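Side-chain contacts in exopolygalacturonase (Yersinia enterocolitica, PDB 2UVF), which hydrolyses polygalacturonate, the main chain of pectin, in an exo fashion as a periplasmic family 28 glycoside hydrolase, and binds digalacturonic acid: residues Y48-I53 and A152-V157; D86-A91 and T116-K121; G445-D450 and P516-D521; V580-T583 and T589-H592. One frame throughout, in Å; residues are numbered along the deposited sequence.

All four contacts lie near the surface, and none is made by fully buried residues. Interactions 1 and 2 share the fibronectin type III part and touch each other: I53 and V117 pair through their backbones, and the 48-53 loop lies against 116-121. Interaction 1 joins this domain to the start of the parallel beta-helix, through a carboxylate and a proline; interaction 2 stays inside the domain and is a phenylalanine packed on threonine and isoleucine. Interactions 3 and 4 belong to the beta-helix, centres about 28 Å apart. The first spans its parallel strands with tryptophan, tyrosine and glutamine, while the second gathers aromatic rings and a proline near its C-terminal end.

Interaction 1 (Y48-I53 and A152-V157); sequences YDESSI and AKPQIV
E50 sets its carboxylate against the CD corner of the P154 ring, the two side chains crossing at about a right angle, where a loop of the fibronectin type III domain meets the linker entering the parallel beta-helix. The glutamate CG sits between the backbone N and the carbonyl carbon (chi1 68°), and a bend at chi2 (-89°) brings the carboxylate up to the proline. Its CD lies 3.6 Å from P154 CD, so the polar head group is in van der Waals contact with a ring carbon that carries slightly polarised hydrogens. Nearer the backbone, E50 CB rests 3.9 Å from K153 N. The lysine runs off in another direction and leaves NZ 5.5 Å from E50 OE2, so any attraction between the two charges is probably weak. The stronger partner of the carboxylate is R188, on strand 187-191 of the beta-helix, which forms salt bridges with both E50 and D49. That shared cation probably explains how D49 OD2 and E50 OE1, two acceptors, can lie 3.1 Å apart. Proline fits here, as its ring restricts the backbone and gives the glutamate a compact surface. The shortest approach is 3.5 Å, from E50 OE2 to P154 CD.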
loop_
_atom_site.group_PDB
_atom_site.type_symbol
_atom_site.label_atom_id
_atom_site.label_comp_id
_atom_site.label_asym_id
_atom_site.label_seq_id
_atom_site.Cartn_x
_atom_site.Cartn_y
_atom_site.Cartn_z
ATOM N N TYR A 48 5.540 12.408 14.029
ATOM C CA TYR A 48 6.188 12.843 15.264
ATOM C C TYR A 48 5.251 12.821 16.466
ATOM O O TYR A 48 4.034 12.641 16.337
ATOM C CB TYR A 48 6.865 14.208 15.091
ATOM C CG TYR A 48 5.913 15.345 14.838
ATOM C CD1 TYR A 48 5.334 16.038 15.897
ATOM C CD2 TYR A 48 5.605 15.736 13.546
ATOM C CE1 TYR A 48 4.463 17.078 15.678
ATOM C CE2 TYR A 48 4.739 16.787 13.315
ATOM C CZ TYR A 48 4.170 17.454 14.389
ATOM O OH TYR A 48 3.300 18.490 14.167
ATOM N N ASP A 49 5.851 13.021 17.631
ATOM C CA ASP A 49 5.253 12.685 18.905
ATOM C C ASP A 49 5.700 13.724 19.925
ATOM O O ASP A 49 6.362 14.688 19.571
ATOM C CB ASP A 49 5.804 11.313 19.332
ATOM C CG ASP A 49 4.742 10.408 19.842
ATOM O OD1 ASP A 49 5.063 9.288 20.287
ATOM O OD2 ASP A 49 3.569 10.830 19.789
ATOM N N GLU A 50 5.367 13.512 21.191
ATOM C CA GLU A 50 5.990 14.270 22.272
ATOM C C GLU A 50 7.419 13.812 22.606
ATOM O O GLU A 50 8.162 14.539 23.273
ATOM C CB GLU A 50 5.125 14.262 23.533
ATOM C CG GLU A 50 5.013 12.910 24.226
ATOM C CD GLU A 50 3.858 12.091 23.692
ATOM O OE1 GLU A 50 3.511 12.259 22.500
ATOM O OE2 GLU A 50 3.297 11.286 24.468
ATOM N N SER A 51 7.807 12.615 22.165
ATOM C CA SER A 51 9.158 12.133 22.458
ATOM C C SER A 51 9.911 11.519 21.278
ATOM O O SER A 51 11.039 11.057 21.443
ATOM C CB SER A 51 9.183 11.206 23.683
ATOM O OG SER A 51 8.157 10.241 23.644
ATOM N N SER A 52 9.302 11.520 20.097
ATOM C CA SER A 52 9.931 10.893 18.933
ATOM C C SER A 52 9.629 11.614 17.627
ATOM O O SER A 52 8.561 12.185 17.459
ATOM C CB SER A 52 9.539 9.415 18.830
ATOM O OG SER A 52 8.135 9.263 18.939
ATOM N N ILE A 53 10.597 11.576 16.713
ATOM C CA ILE A 53 10.471 12.140 15.371
ATOM C C ILE A 53 10.986 11.081 14.388
ATOM O O ILE A 53 11.996 10.420 14.662
ATOM C CB ILE A 53 11.273 13.483 15.232
ATOM C CG1 ILE A 53 10.723 14.541 16.207
ATOM C CG2 ILE A 53 11.273 14.007 13.774
ATOM C CD1 ILE A 53 11.674 15.733 16.483
ATOM N N ALA A 152 3.472 18.750 22.173
ATOM C CA ALA A 152 3.198 18.735 23.612
ATOM C C ALA A 152 2.567 17.412 24.019
ATOM O O ALA A 152 1.818 16.806 23.248
ATOM C CB ALA A 152 2.287 19.896 23.999
ATOM N N LYS A 153 2.873 16.966 25.233
ATOM C CA LYS A 153 2.229 15.784 25.796
ATOM C C LYS A 153 0.710 15.912 25.585
ATOM O O LYS A 153 0.129 16.945 25.937
ATOM C CB LYS A 153 2.614 15.634 27.280
ATOM C CG LYS A 153 1.570 15.004 28.187
ATOM C CD LYS A 153 1.607 13.480 28.156
ATOM C CE LYS A 153 0.406 12.901 28.899
ATOM N NZ LYS A 153 0.607 11.459 29.229
ATOM N N PRO A 154 0.074 14.882 24.973
ATOM C CA PRO A 154 -1.354 14.899 24.640
ATOM C C PRO A 154 -2.311 14.593 25.811
ATOM O O PRO A 154 -1.905 14.028 26.833
ATOM C CB PRO A 154 -1.461 13.778 23.603
ATOM C CG PRO A 154 -0.463 12.792 24.064
ATOM C CD PRO A 154 0.704 13.618 24.539
ATOM N N GLN A 155 -3.583 14.958 25.640
ATOM C CA GLN A 155 -4.631 14.555 26.566
ATOM C C GLN A 155 -4.916 13.068 26.379
ATOM O O GLN A 155 -5.549 12.674 25.398
ATOM C CB GLN A 155 -5.916 15.353 26.316
ATOM C CG GLN A 155 -7.025 15.057 27.336
ATOM C CD GLN A 155 -8.445 15.111 26.764
ATOM O OE1 GLN A 155 -8.670 15.517 25.620
ATOM N NE2 GLN A 155 -9.415 14.682 27.574
ATOM N N ILE A 156 -4.451 12.245 27.314
ATOM C CA ILE A 156 -4.723 10.811 27.259
ATOM C C ILE A 156 -6.191 10.567 27.562
ATOM O O ILE A 156 -6.725 11.110 28.526
ATOM C CB ILE A 156 -3.829 9.994 28.238
ATOM C CG1 ILE A 156 -2.331 10.270 27.994
ATOM C CG2 ILE A 156 -4.163 8.490 28.171
ATOM C CD1 ILE A 156 -1.860 10.186 26.510
ATOM N N VAL A 157 -6.839 9.776 26.710
ATOM C CA VAL A 157 -8.223 9.354 26.911
ATOM C C VAL A 157 -8.246 7.836 26.780
ATOM O O VAL A 157 -7.942 7.296 25.717
ATOM C CB VAL A 157 -9.191 9.978 25.861
ATOM C CG1 VAL A 157 -10.615 9.504 26.089
ATOM C CG2 VAL A 157 -9.119 11.507 25.857
#

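Interaction 2 (D86-A91 and T116-K121); sequences DNFSPA and TVIGLK
F88 turns one face of its ring to T116, with methyl CG2 of the threonine above it and T116 CB 3.7 Å from F88 CD2. The ring's far end reaches I118, approached obliquely: F88 CZ lies 3.7 Å from I118 CG2. On the opposite face the ring is covered by its own neighbour N87, whose CG sits 3.7 Å above the plane of the F88 ring and over its centre, so the phenyl group is held between an amide and a methyl. This is how helix 81-88, inserted between strands of the fibronectin type III domain, packs on strand 114-117 at the margin of its three-stranded antiparallel sheet. A second tie, outside the ring, comes from N84 of the same helix, whose OD1 is hydrogen-bonded to T116 N. With F88 CG anti to the carbonyl carbon (chi1 -55°), the ring leaves the last turn of the helix toward the strand. Beta-branched T116 and I118 are at home in an extended chain and offer methyls close to the backbone, where a flat ring can settle on them. The T116 carbonyl also meets the ring, its O atom lying 3.5 Å from F88 CE2.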
loop_
_atom_site.group_PDB
_atom_site.type_symbol
_atom_site.label_atom_id
_atom_site.label_comp_id
_atom_site.label_asym_id
_atom_site.label_seq_id
_atom_site.Cartn_x
_atom_site.Cartn_y
_atom_site.Cartn_z
ATOM N N ASP A 86 16.713 -1.932 12.167
ATOM C CA ASP A 86 16.678 -3.224 12.891
ATOM C C ASP A 86 15.822 -3.130 14.163
ATOM O O ASP A 86 15.119 -4.068 14.524
ATOM C CB ASP A 86 18.091 -3.741 13.262
ATOM C CG ASP A 86 18.930 -4.153 12.051
ATOM O OD1 ASP A 86 18.366 -4.511 11.000
ATOM O OD2 ASP A 86 20.179 -4.131 12.164
ATOM N N ASN A 87 15.892 -1.981 14.827
ATOM C CA ASN A 87 15.136 -1.695 16.054
ATOM C C ASN A 87 13.640 -1.365 15.799
ATOM O O ASN A 87 12.750 -1.933 16.453
ATOM C CB ASN A 87 15.865 -0.549 16.798
ATOM C CG ASN A 87 15.278 -0.224 18.174
ATOM O OD1 ASN A 87 14.293 -0.818 18.627
ATOM N ND2 ASN A 87 15.904 0.750 18.855
ATOM N N PHE A 88 13.376 -0.477 14.836
ATOM C CA PHE A 88 12.028 0.075 14.621
ATOM C C PHE A 88 11.188 -0.432 13.423
ATOM O O PHE A 88 9.980 -0.317 13.462
ATOM C CB PHE A 88 12.083 1.612 14.617
ATOM C CG PHE A 88 12.728 2.204 15.863
ATOM C CD1 PHE A 88 12.075 2.150 17.101
ATOM C CD2 PHE A 88 13.986 2.793 15.792
ATOM C CE1 PHE A 88 12.669 2.688 18.254
ATOM C CE2 PHE A 88 14.585 3.335 16.927
ATOM C CZ PHE A 88 13.933 3.289 18.159
ATOM N N SER A 89 11.801 -0.984 12.377
ATOM C CA SER A 89 11.043 -1.443 11.203
ATOM C C SER A 89 10.658 -2.918 11.336
ATOM O O SER A 89 11.543 -3.743 11.598
ATOM C CB SER A 89 11.873 -1.230 9.939
ATOM O OG SER A 89 11.417 -2.035 8.858
ATOM N N PRO A 90 9.346 -3.249 11.180
ATOM C CA PRO A 90 8.917 -4.640 11.079
ATOM C C PRO A 90 9.330 -5.330 9.767
ATOM O O PRO A 90 9.424 -6.562 9.737
ATOM C CB PRO A 90 7.377 -4.548 11.152
ATOM C CG PRO A 90 7.065 -3.218 10.596
ATOM C CD PRO A 90 8.188 -2.335 11.132
ATOM N N ALA A 91 9.538 -4.547 8.706
ATOM C CA ALA A 91 9.987 -5.063 7.416
ATOM C C ALA A 91 11.446 -5.521 7.409
ATOM O O ALA A 91 11.782 -6.488 6.727
ATOM C CB ALA A 91 9.789 -4.022 6.341
ATOM N N THR A 116 14.295 6.501 12.792
ATOM C CA THR A 116 13.395 6.941 13.877
ATOM C C THR A 116 14.132 7.452 15.140
ATOM O O THR A 116 14.776 6.675 15.858
ATOM C CB THR A 116 12.403 5.820 14.272
ATOM O OG1 THR A 116 11.760 5.335 13.100
ATOM C CG2 THR A 116 11.350 6.328 15.225
ATOM N N VAL A 117 14.012 8.752 15.416
ATOM C CA VAL A 117 14.653 9.349 16.593
ATOM C C VAL A 117 13.737 9.345 17.821
ATOM O O VAL A 117 12.769 10.114 17.864
ATOM C CB VAL A 117 15.096 10.806 16.334
ATOM C CG1 VAL A 117 15.987 11.294 17.473
ATOM C CG2 VAL A 117 15.813 10.955 14.982
ATOM N N ILE A 118 14.057 8.517 18.823
ATOM C CA ILE A 118 13.264 8.449 20.065
ATOM C C ILE A 118 13.956 9.080 21.297
ATOM O O ILE A 118 15.066 9.623 21.193
ATOM C CB ILE A 118 12.772 6.991 20.392
ATOM C CG1 ILE A 118 13.907 6.121 20.944
ATOM C CG2 ILE A 118 12.093 6.350 19.163
ATOM C CD1 ILE A 118 13.451 5.009 21.872
ATOM N N GLY A 119 13.285 9.012 22.450
ATOM C CA GLY A 119 13.850 9.467 23.723
ATOM C C GLY A 119 14.043 10.973 23.803
ATOM O O GLY A 119 14.991 11.448 24.426
ATOM N N LEU A 120 13.147 11.710 23.150
ATOM C CA LEU A 120 13.178 13.171 23.122
ATOM C C LEU A 120 12.246 13.715 24.210
ATOM O O LEU A 120 11.594 12.943 24.927
ATOM C CB LEU A 120 12.758 13.689 21.740
ATOM C CG LEU A 120 13.690 13.831 20.523
ATOM C CD1 LEU A 120 14.941 12.957 20.557
ATOM C CD2 LEU A 120 12.884 13.580 19.249
ATOM N N LYS A 121 12.202 15.038 24.339
ATOM C CA LYS A 121 11.367 15.696 25.351
ATOM C C LYS A 121 10.269 16.517 24.682
ATOM O O LYS A 121 10.452 16.971 23.541
ATOM C CB LYS A 121 12.228 16.587 26.247
ATOM C CG LYS A 121 13.096 15.824 27.258
ATOM C CD LYS A 121 14.515 16.413 27.327
ATOM C CE LYS A 121 14.512 17.951 27.226
ATOM N NZ LYS A 121 15.889 18.523 27.241
#

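Interaction 3 (G445-D450 and P516-D521); sequences GAWIED and PAQFYD
W447 leads into strand 448-459 and faces Q518 and Y520 on strand 518-532, with strand 476-490 running parallel between them; W447 CA and Q518 CA are 9.5 Å apart, about two strand spacings of the parallel beta-helix. A long side chain is well placed to span that gap on the outside of the intervening strand, and the indole does so with CH2 and CZ3 of its six-membered ring. W447 CH2 meets two partners: the aliphatic CG of Q518 at 3.6 Å and, also at 3.6 Å, CE2 of Y520. The tryptophan and tyrosine rings pair obliquely, their planes 74° apart and their centroids 5.8 Å apart. Q518 carries its CG between the backbone N and the carbonyl carbon (chi1 56°), which lifts the methylene toward the indole, with the rest of the chain extended. R478, from the middle strand, ties the group together through a cation-pi contact with W447, a hydrogen bond to Y520 OH and a salt bridge with E449; R552 is the cation-pi partner of Y520. Flanking rings, one giving a pi face and one a hydroxyl, would probably favour the pairing of R478 with E449.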
loop_
_atom_site.group_PDB
_atom_site.type_symbol
_atom_site.label_atom_id
_atom_site.label_comp_id
_atom_site.label_asym_id
_atom_site.label_seq_id
_atom_site.Cartn_x
_atom_site.Cartn_y
_atom_site.Cartn_z
ATOM N N GLY A 445 -9.311 6.311 -14.204
ATOM C CA GLY A 445 -10.088 7.485 -14.634
ATOM C C GLY A 445 -9.485 8.880 -14.579
ATOM O O GLY A 445 -9.257 9.491 -15.615
ATOM N N ALA A 446 -9.254 9.409 -13.385
ATOM C CA ALA A 446 -8.705 10.768 -13.254
ATOM C C ALA A 446 -7.177 10.853 -13.428
ATOM O O ALA A 446 -6.589 11.926 -13.252
ATOM C CB ALA A 446 -9.132 11.410 -11.924
ATOM N N TRP A 447 -6.552 9.736 -13.800
ATOM C CA TRP A 447 -5.086 9.608 -13.911
ATOM C C TRP A 447 -4.413 9.170 -12.604
ATOM O O TRP A 447 -4.713 9.678 -11.530
ATOM C CB TRP A 447 -4.415 10.881 -14.478
ATOM C CG TRP A 447 -4.615 11.054 -15.973
ATOM C CD1 TRP A 447 -5.493 11.905 -16.591
ATOM C CD2 TRP A 447 -3.935 10.347 -17.032
ATOM N NE1 TRP A 447 -5.401 11.775 -17.960
ATOM C CE2 TRP A 447 -4.454 10.830 -18.258
ATOM C CE3 TRP A 447 -2.945 9.357 -17.061
ATOM C CZ2 TRP A 447 -4.014 10.355 -19.502
ATOM C CZ3 TRP A 447 -2.503 8.887 -18.296
ATOM C CH2 TRP A 447 -3.038 9.388 -19.500
ATOM N N ILE A 448 -3.518 8.197 -12.727
ATOM C CA ILE A 448 -2.601 7.823 -11.652
ATOM C C ILE A 448 -1.209 8.271 -12.073
ATOM O O ILE A 448 -0.757 7.962 -13.178
ATOM C CB ILE A 448 -2.627 6.285 -11.363
ATOM C CG1 ILE A 448 -4.017 5.862 -10.859
ATOM C CG2 ILE A 448 -1.512 5.900 -10.360
ATOM C CD1 ILE A 448 -4.410 4.441 -11.177
ATOM N N GLU A 449 -0.521 9.008 -11.210
ATOM C CA GLU A 449 0.701 9.652 -11.663
ATOM C C GLU A 449 1.676 10.013 -10.543
ATOM O O GLU A 449 1.284 10.168 -9.386
ATOM C CB GLU A 449 0.339 10.911 -12.460
ATOM C CG GLU A 449 -0.285 12.011 -11.604
ATOM C CD GLU A 449 -0.991 13.093 -12.417
ATOM O OE1 GLU A 449 -1.157 12.933 -13.653
ATOM O OE2 GLU A 449 -1.381 14.096 -11.795
ATOM N N ASP A 450 2.943 10.170 -10.933
ATOM C CA ASP A 450 4.021 10.583 -10.039
ATOM C C ASP A 450 4.207 9.569 -8.918
ATOM O O ASP A 450 4.183 9.936 -7.749
ATOM C CB ASP A 450 3.784 11.984 -9.437
ATOM C CG ASP A 450 3.445 13.067 -10.485
ATOM O OD1 ASP A 450 3.665 12.879 -11.713
ATOM O OD2 ASP A 450 2.963 14.147 -10.039
ATOM N N PRO A 516 -9.773 7.518 -24.514
ATOM C CA PRO A 516 -9.469 6.187 -23.953
ATOM C C PRO A 516 -8.228 6.098 -23.028
ATOM O O PRO A 516 -7.423 7.042 -22.938
ATOM C CB PRO A 516 -9.302 5.308 -25.201
ATOM C CG PRO A 516 -8.872 6.252 -26.282
ATOM C CD PRO A 516 -9.435 7.614 -25.948
ATOM N N ALA A 517 -8.100 4.958 -22.349
ATOM C CA ALA A 517 -7.057 4.737 -21.348
ATOM C C ALA A 517 -5.719 4.422 -21.996
ATOM O O ALA A 517 -5.665 3.848 -23.091
ATOM C CB ALA A 517 -7.461 3.622 -20.376
ATOM N N GLN A 518 -4.647 4.796 -21.299
ATOM C CA GLN A 518 -3.281 4.641 -21.799
ATOM C C GLN A 518 -2.247 4.665 -20.674
ATOM O O GLN A 518 -2.389 5.391 -19.689
ATOM C CB GLN A 518 -2.962 5.720 -22.846
ATOM C CG GLN A 518 -3.167 7.161 -22.353
ATOM C CD GLN A 518 -3.424 8.171 -23.480
ATOM O OE1 GLN A 518 -2.582 8.368 -24.360
ATOM N NE2 GLN A 518 -4.582 8.827 -23.435
ATOM N N PHE A 519 -1.207 3.856 -20.841
ATOM C CA PHE A 519 -0.050 3.870 -19.959
ATOM C C PHE A 519 1.163 4.385 -20.724
ATOM O O PHE A 519 1.454 3.928 -21.828
ATOM C CB PHE A 519 0.222 2.474 -19.396
ATOM C CG PHE A 519 -0.903 1.924 -18.561
ATOM C CD1 PHE A 519 -1.208 2.484 -17.318
ATOM C CD2 PHE A 519 -1.650 0.835 -19.011
ATOM C CE1 PHE A 519 -2.247 1.984 -16.543
ATOM C CE2 PHE A 519 -2.679 0.317 -18.244
ATOM C CZ PHE A 519 -2.983 0.894 -17.005
ATOM N N TYR A 520 1.839 5.369 -20.146
ATOM C CA TYR A 520 3.056 5.906 -20.738
ATOM C C TYR A 520 4.012 6.492 -19.692
ATOM O O TYR A 520 3.597 6.886 -18.590
ATOM C CB TYR A 520 2.747 6.897 -21.882
ATOM C CG TYR A 520 2.157 8.220 -21.469
ATOM C CD1 TYR A 520 2.977 9.281 -21.095
ATOM C CD2 TYR A 520 0.769 8.422 -21.475
ATOM C CE1 TYR A 520 2.434 10.507 -20.704
ATOM C CE2 TYR A 520 0.217 9.647 -21.091
ATOM C CZ TYR A 520 1.055 10.679 -20.712
ATOM O OH TYR A 520 0.518 11.889 -20.323
ATOM N N ASP A 521 5.295 6.548 -20.050
ATOM C CA ASP A 521 6.320 7.098 -19.171
ATOM C C ASP A 521 6.450 6.210 -17.914
ATOM O O ASP A 521 6.186 6.633 -16.788
ATOM C CB ASP A 521 6.028 8.578 -18.859
ATOM C CG ASP A 521 7.142 9.257 -18.093
ATOM O OD1 ASP A 521 8.305 8.801 -18.186
ATOM O OD2 ASP A 521 6.842 10.251 -17.383
#

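Interaction 4 (V580-T583 and T589-H592); sequences VTFT and TPWH. With SO4 (sulfate ion), chain F.
F582 and W591 form the aromatic part of the contact, a T-shaped pair in which the edge of the phenylalanine points at the face of the indole. The planes stand at 86° and the centroid of the F582 ring is 5.4 Å from that of the indole six-membered ring. F582 CE1 makes the approach, 3.7 Å from W591 CZ2. The phenylalanine's first torsion (chi1 -58°) turns CG away from its own carbonyl carbon and sends the ring toward P590 and W591. A CH-pi contact holds it from another direction: P590 CB lies over the face of the F582 ring, 3.4 Å from its centroid. The compact, rigid proline ring keeps CB against the aromatic face. Apolar packing completes the set, with V580 CB at the edge of the indole, 3.8 Å from W591 CZ2. V580 and F582 are two residues apart on strand 576-583 and therefore point the same way, toward the loop that follows it. The strand is among the last of the parallel beta-helix, and the loop folds back over it before strand 593-594. W591 also meets F577 and F593, so the indole belongs to a small aromatic cluster. Among polar contacts, P590 O is hydrogen-bonded to T567 OG1, and the loop also binds a sulfate, probably from the crystallisation liquor. T589 N donates a nearly straight bond to sulfate O1 (3.2 Å, 166°), T589 OG1 adds a weak one, and D588 N is a further donor. H592 presents its ring edge to the anion, with CE1 3.1 Å from sulfate O1.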
loop_
_atom_site.group_PDB
_atom_site.type_symbol
_atom_site.label_atom_id
_atom_site.label_comp_id
_atom_site.label_asym_id
_atom_site.label_seq_id
_atom_site.Cartn_x
_atom_site.Cartn_y
_atom_site.Cartn_z
ATOM N N VAL A 580 19.053 -5.687 -20.023
ATOM C CA VAL A 580 18.162 -6.656 -19.406
ATOM C C VAL A 580 18.802 -8.028 -19.646
ATOM O O VAL A 580 18.863 -8.498 -20.784
ATOM C CB VAL A 580 16.731 -6.601 -20.012
ATOM C CG1 VAL A 580 15.779 -7.546 -19.250
ATOM C CG2 VAL A 580 16.192 -5.185 -20.030
ATOM N N THR A 581 19.285 -8.662 -18.576
ATOM C CA THR A 581 19.981 -9.944 -18.689
ATOM C C THR A 581 19.149 -11.112 -18.165
ATOM O O THR A 581 18.863 -11.197 -16.959
ATOM C CB THR A 581 21.392 -9.907 -17.976
ATOM O OG1 THR A 581 22.136 -8.779 -18.440
ATOM C CG2 THR A 581 22.205 -11.186 -18.253
ATOM N N PHE A 582 18.790 -12.019 -19.068
ATOM C CA PHE A 582 18.086 -13.255 -18.720
ATOM C C PHE A 582 19.094 -14.391 -18.607
ATOM O O PHE A 582 19.805 -14.691 -19.569
ATOM C CB PHE A 582 17.046 -13.644 -19.788
ATOM C CG PHE A 582 15.991 -12.588 -20.061
ATOM C CD1 PHE A 582 16.273 -11.487 -20.874
ATOM C CD2 PHE A 582 14.693 -12.737 -19.558
ATOM C CE1 PHE A 582 15.282 -10.512 -21.130
ATOM C CE2 PHE A 582 13.694 -11.796 -19.818
ATOM C CZ PHE A 582 13.983 -10.680 -20.600
ATOM N N THR A 583 19.182 -14.987 -17.425
ATOM C CA THR A 583 19.925 -16.237 -17.210
ATOM C C THR A 583 18.903 -17.289 -16.815
ATOM O O THR A 583 17.844 -16.935 -16.340
ATOM C CB THR A 583 21.009 -16.072 -16.111
ATOM O OG1 THR A 583 20.450 -15.380 -14.981
ATOM C CG2 THR A 583 22.206 -15.256 -16.660
ATOM N N THR A 589 14.144 -18.135 -26.265
ATOM C CA THR A 589 14.544 -16.730 -26.484
ATOM C C THR A 589 13.761 -15.781 -25.583
ATOM O O THR A 589 12.538 -15.910 -25.458
ATOM C CB THR A 589 14.362 -16.236 -27.966
ATOM O OG1 THR A 589 13.000 -16.408 -28.390
ATOM C CG2 THR A 589 15.280 -16.957 -28.899
ATOM N N PRO A 590 14.462 -14.810 -24.966
ATOM C CA PRO A 590 13.765 -13.928 -24.037
ATOM C C PRO A 590 12.773 -12.968 -24.702
ATOM O O PRO A 590 11.675 -12.771 -24.185
ATOM C CB PRO A 590 14.905 -13.175 -23.359
ATOM C CG PRO A 590 16.020 -13.191 -24.324
ATOM C CD PRO A 590 15.897 -14.484 -25.066
ATOM N N TRP A 591 13.145 -12.421 -25.857
ATOM C CA TRP A 591 12.416 -11.313 -26.488
ATOM C C TRP A 591 11.370 -11.694 -27.547
ATOM O O TRP A 591 11.692 -12.334 -28.552
ATOM C CB TRP A 591 13.417 -10.330 -27.071
ATOM C CG TRP A 591 14.240 -9.654 -26.010
ATOM C CD1 TRP A 591 15.587 -9.786 -25.803
ATOM C CD2 TRP A 591 13.764 -8.756 -25.002
ATOM N NE1 TRP A 591 15.978 -9.014 -24.738
ATOM C CE2 TRP A 591 14.879 -8.374 -24.226
ATOM C CE3 TRP A 591 12.504 -8.228 -24.682
ATOM C CZ2 TRP A 591 14.771 -7.488 -23.150
ATOM C CZ3 TRP A 591 12.402 -7.350 -23.607
ATOM C CH2 TRP A 591 13.528 -6.992 -22.858
ATOM N N HIS A 592 10.125 -11.278 -27.308
ATOM C CA HIS A 592 8.991 -11.547 -28.206
ATOM C C HIS A 592 8.175 -10.282 -28.461
ATOM O O HIS A 592 7.447 -9.814 -27.580
ATOM C CB HIS A 592 8.087 -12.649 -27.638
ATOM C CG HIS A 592 8.730 -13.995 -27.606
ATOM N ND1 HIS A 592 9.572 -14.396 -26.589
ATOM C CD2 HIS A 592 8.652 -15.041 -28.465
ATOM C CE1 HIS A 592 9.986 -15.629 -26.826
ATOM N NE2 HIS A 592 9.443 -16.042 -27.958
HETATM S S SO4 F . 9.840 -19.445 -26.420
HETATM O O1 SO4 F . 10.991 -18.554 -26.540
HETATM O O2 SO4 F . 10.092 -20.505 -25.448
HETATM O O3 SO4 F . 8.666 -18.693 -25.975
HETATM O O4 SO4 F . 9.561 -20.031 -27.736
#